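Local structure of folylpolyglutamate synthase protein FOLC (Mycobacterium tuberculosis, 2VOS) at residues Phe372-Ser380 / Ala439-Ala450. The protein probably catalyses the ATP-dependent addition of L-glutamate to dihydropteroate, forming dihydrofolate, and to tetrahydrofolate and its polyglutamates. Numbering follows the deposited sequence.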
loop_
_atom_site.group_PDB
_atom_site.type_symbol
_atom_site.label_atom_id
_atom_site.label_comp_id
_atom_site.label_asym_id
_atom_site.label_seq_id
_atom_site.Cartn_x
_atom_site.Cartn_y
_atom_site.Cartn_z
ATOM N N PHE A 372 -16.862 19.713 -3.136
ATOM C CA PHE A 372 -16.156 20.446 -4.180
ATOM C C PHE A 372 -17.172 20.878 -5.205
ATOM O O PHE A 372 -18.138 20.154 -5.457
ATOM C CB PHE A 372 -15.116 19.552 -4.822
ATOM C CG PHE A 372 -13.936 19.307 -3.938
ATOM C CD1 PHE A 372 -13.724 18.071 -3.363
ATOM C CD2 PHE A 372 -13.063 20.326 -3.673
ATOM C CE1 PHE A 372 -12.628 17.854 -2.530
ATOM C CE2 PHE A 372 -11.954 20.115 -2.818
ATOM C CZ PHE A 372 -11.761 18.881 -2.244
ATOM N N ARG A 373 -16.998 22.068 -5.760
ATOM C CA ARG A 373 -17.860 22.468 -6.859
ATOM C C ARG A 373 -17.211 22.123 -8.235
ATOM O O ARG A 373 -17.885 22.059 -9.244
ATOM C CB ARG A 373 -18.245 23.960 -6.727
ATOM N N PHE A 374 -15.905 21.862 -8.255
ATOM C CA PHE A 374 -15.200 21.607 -9.505
ATOM C C PHE A 374 -13.938 20.836 -9.154
ATOM O O PHE A 374 -13.189 21.264 -8.293
ATOM C CB PHE A 374 -14.831 22.929 -10.185
ATOM C CG PHE A 374 -14.213 22.760 -11.547
ATOM C CD1 PHE A 374 -15.005 22.574 -12.669
ATOM C CD2 PHE A 374 -12.843 22.815 -11.700
ATOM C CE1 PHE A 374 -14.429 22.415 -13.926
ATOM C CE2 PHE A 374 -12.262 22.640 -12.946
ATOM C CZ PHE A 374 -13.058 22.457 -14.064
ATOM N N LEU A 375 -13.739 19.690 -9.796
ATOM C CA LEU A 375 -12.537 18.871 -9.581
ATOM C C LEU A 375 -11.901 18.502 -10.939
ATOM O O LEU A 375 -12.612 18.068 -11.872
ATOM C CB LEU A 375 -12.917 17.583 -8.867
ATOM C CG LEU A 375 -13.178 17.621 -7.386
ATOM C CD1 LEU A 375 -13.434 16.198 -6.903
ATOM C CD2 LEU A 375 -11.961 18.196 -6.657
ATOM N N VAL A 376 -10.583 18.666 -11.055
ATOM C CA VAL A 376 -9.865 18.230 -12.259
ATOM C C VAL A 376 -8.924 17.076 -11.902
ATOM O O VAL A 376 -8.211 17.164 -10.895
ATOM C CB VAL A 376 -8.990 19.378 -12.811
ATOM C CG1 VAL A 376 -8.229 18.909 -14.099
ATOM C CG2 VAL A 376 -9.863 20.590 -13.109
ATOM N N GLY A 377 -8.934 15.981 -12.659
ATOM C CA GLY A 377 -8.057 14.879 -12.303
ATOM C C GLY A 377 -6.761 15.084 -13.086
ATOM O O GLY A 377 -6.800 15.673 -14.180
ATOM N N VAL A 378 -5.620 14.615 -12.561
ATOM C CA VAL A 378 -4.368 14.631 -13.313
ATOM C C VAL A 378 -4.023 13.196 -13.194
ATOM O O VAL A 378 -3.909 12.656 -12.060
ATOM C CB VAL A 378 -3.253 15.537 -12.678
ATOM C CG1 VAL A 378 -1.806 15.269 -13.259
ATOM C CG2 VAL A 378 -3.590 17.017 -12.869
ATOM N N LEU A 379 -3.872 12.550 -14.359
ATOM C CA LEU A 379 -3.825 11.108 -14.381
ATOM C C LEU A 379 -2.669 10.530 -15.194
ATOM O O LEU A 379 -2.424 10.949 -16.330
ATOM C CB LEU A 379 -5.171 10.634 -14.981
ATOM C CG LEU A 379 -5.508 9.146 -14.944
ATOM C CD1 LEU A 379 -6.021 8.732 -13.584
ATOM C CD2 LEU A 379 -6.577 8.863 -16.040
ATOM N N SER A 380 -1.970 9.565 -14.634
ATOM C CA SER A 380 -1.085 8.699 -15.391
ATOM C C SER A 380 -1.173 7.304 -14.770
ATOM O O SER A 380 -1.145 7.116 -13.522
ATOM C CB SER A 380 0.368 9.192 -15.325
ATOM O OG SER A 380 1.265 8.234 -15.866
ATOM N N ALA A 439 1.143 19.002 -16.491
ATOM C CA ALA A 439 -0.237 18.568 -16.268
ATOM C C ALA A 439 -0.809 19.314 -15.081
ATOM O O ALA A 439 -1.931 19.805 -15.151
ATOM C CB ALA A 439 -0.331 17.104 -16.013
ATOM N N ILE A 440 -0.014 19.464 -14.024
ATOM C CA ILE A 440 -0.494 20.245 -12.883
ATOM C C ILE A 440 -0.748 21.719 -13.262
ATOM O O ILE A 440 -1.667 22.384 -12.725
ATOM C CB ILE A 440 0.401 20.093 -11.634
ATOM C CG1 ILE A 440 0.299 18.651 -11.109
ATOM C CG2 ILE A 440 -0.055 21.050 -10.522
ATOM C CD1 ILE A 440 1.469 18.200 -10.283
ATOM N N ASP A 441 0.077 22.247 -14.162
ATOM C CA ASP A 441 -0.110 23.631 -14.546
ATOM C C ASP A 441 -1.411 23.709 -15.346
ATOM O O ASP A 441 -2.171 24.659 -15.204
ATOM C CB ASP A 441 1.093 24.175 -15.382
ATOM C CG ASP A 441 2.352 24.509 -14.515
ATOM O OD1 ASP A 441 2.311 24.457 -13.249
ATOM O OD2 ASP A 441 3.404 24.808 -15.111
ATOM N N VAL A 442 -1.643 22.736 -16.227
ATOM C CA VAL A 442 -2.896 22.711 -16.970
ATOM C C VAL A 442 -4.085 22.652 -15.998
ATOM O O VAL A 442 -5.023 23.473 -16.116
ATOM C CB VAL A 442 -2.941 21.591 -18.040
ATOM C CG1 VAL A 442 -4.310 21.532 -18.729
ATOM C CG2 VAL A 442 -1.864 21.844 -19.121
ATOM N N ALA A 443 -4.051 21.725 -15.021
ATOM C CA ALA A 443 -5.159 21.569 -14.083
ATOM C C ALA A 443 -5.363 22.881 -13.372
ATOM O O ALA A 443 -6.492 23.284 -13.066
ATOM C CB ALA A 443 -4.896 20.436 -13.049
ATOM N N THR A 444 -4.269 23.562 -13.082
ATOM C CA THR A 444 -4.366 24.755 -12.287
ATOM C C THR A 444 -5.104 25.828 -13.075
ATOM O O THR A 444 -5.918 26.544 -12.518
ATOM C CB THR A 444 -2.975 25.289 -11.856
ATOM O OG1 THR A 444 -2.343 24.290 -11.042
ATOM C CG2 THR A 444 -3.118 26.666 -11.088
ATOM N N SER A 445 -4.820 25.946 -14.359
ATOM C CA SER A 445 -5.502 26.967 -15.114
ATOM C C SER A 445 -6.997 26.582 -15.269
ATOM O O SER A 445 -7.853 27.443 -15.270
ATOM C CB SER A 445 -4.787 27.285 -16.439
ATOM O OG SER A 445 -4.898 26.202 -17.335
ATOM N N LEU A 446 -7.313 25.295 -15.323
ATOM C CA LEU A 446 -8.715 24.906 -15.402
ATOM C C LEU A 446 -9.454 25.278 -14.104
ATOM O O LEU A 446 -10.564 25.782 -14.098
ATOM C CB LEU A 446 -8.834 23.407 -15.694
ATOM C CG LEU A 446 -8.338 22.875 -17.040
ATOM C CD1 LEU A 446 -8.472 21.335 -17.109
ATOM C CD2 LEU A 446 -9.073 23.531 -18.209
ATOM N N VAL A 447 -8.799 25.071 -12.980
ATOM C CA VAL A 447 -9.405 25.349 -11.704
ATOM C C VAL A 447 -9.531 26.898 -11.493
ATOM O O VAL A 447 -10.482 27.347 -10.877
ATOM C CB VAL A 447 -8.534 24.663 -10.629
ATOM C CG1 VAL A 447 -8.463 25.514 -9.407
ATOM C CG2 VAL A 447 -9.031 23.261 -10.345
ATOM N N ASP A 448 -8.563 27.691 -11.983
ATOM C CA ASP A 448 -8.635 29.172 -12.018
ATOM C C ASP A 448 -9.795 29.638 -12.911
ATOM O O ASP A 448 -10.537 30.527 -12.551
ATOM C CB ASP A 448 -7.354 29.781 -12.584
ATOM C CG ASP A 448 -6.151 29.639 -11.641
ATOM O OD1 ASP A 448 -6.309 29.187 -10.476
ATOM O OD2 ASP A 448 -5.029 29.984 -12.066
ATOM N N ASP A 449 -9.949 29.045 -14.081
ATOM C CA ASP A 449 -11.073 29.383 -14.881
ATOM C C ASP A 449 -12.391 29.044 -14.149
ATOM O O ASP A 449 -13.317 29.841 -14.180
ATOM C CB ASP A 449 -11.028 28.702 -16.260
ATOM C CG ASP A 449 -9.834 29.132 -17.115
ATOM O OD1 ASP A 449 -9.177 30.179 -16.852
ATOM O OD2 ASP A 449 -9.562 28.389 -18.081
ATOM N N ALA A 450 -12.498 27.869 -13.524
ATOM C CA ALA A 450 -13.724 27.504 -12.796
ATOM C C ALA A 450 -14.031 28.515 -11.705
ATOM O O ALA A 450 -15.177 28.913 -11.496
ATOM C CB ALA A 450 -13.602 26.117 -12.181
#
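Phe374 lays one face of its ring over the methyl of Ala450: CB of Ala450 lies 3.6 Å from the centroid of the Phe374 ring and 19° off its normal, a CH-pi contact. With CG anti to the backbone N (chi1 -175°), the ring of Phe374 is carried against the helix; its edge meets Val447, CD2 of Phe374 being 4.1 Å from CG2 of Val447. Val376 CG1 touches Ala443 CB at 3.8 Å and also meets Leu446 CD1, the Val376 and Leu446 side chains crossing at about a right angle, while Val376 CG2 packs on Val447 CG2 at 3.9 Å. Val378 straddles two alanines one turn apart, CG1 on Ala439 CB at 3.6 Å and CG2 on Ala443 CB at 3.7 Å. The small alanine side chains are consistent with the 8.7 Å closest approach of the strand and helix segment axes, and at 170° the two run nearly antiparallel, as expected of a helix packed on a parallel strand within an alpha/beta sheet. The interface is wholly apolar in its side chains. Within the glutamate ligase domain, helix 436-451 lies over strand 374-379 and its two sheet neighbours: Ala443 and Val447 also touch strand 464-469, Leu446 and Ala439 strand 400-403.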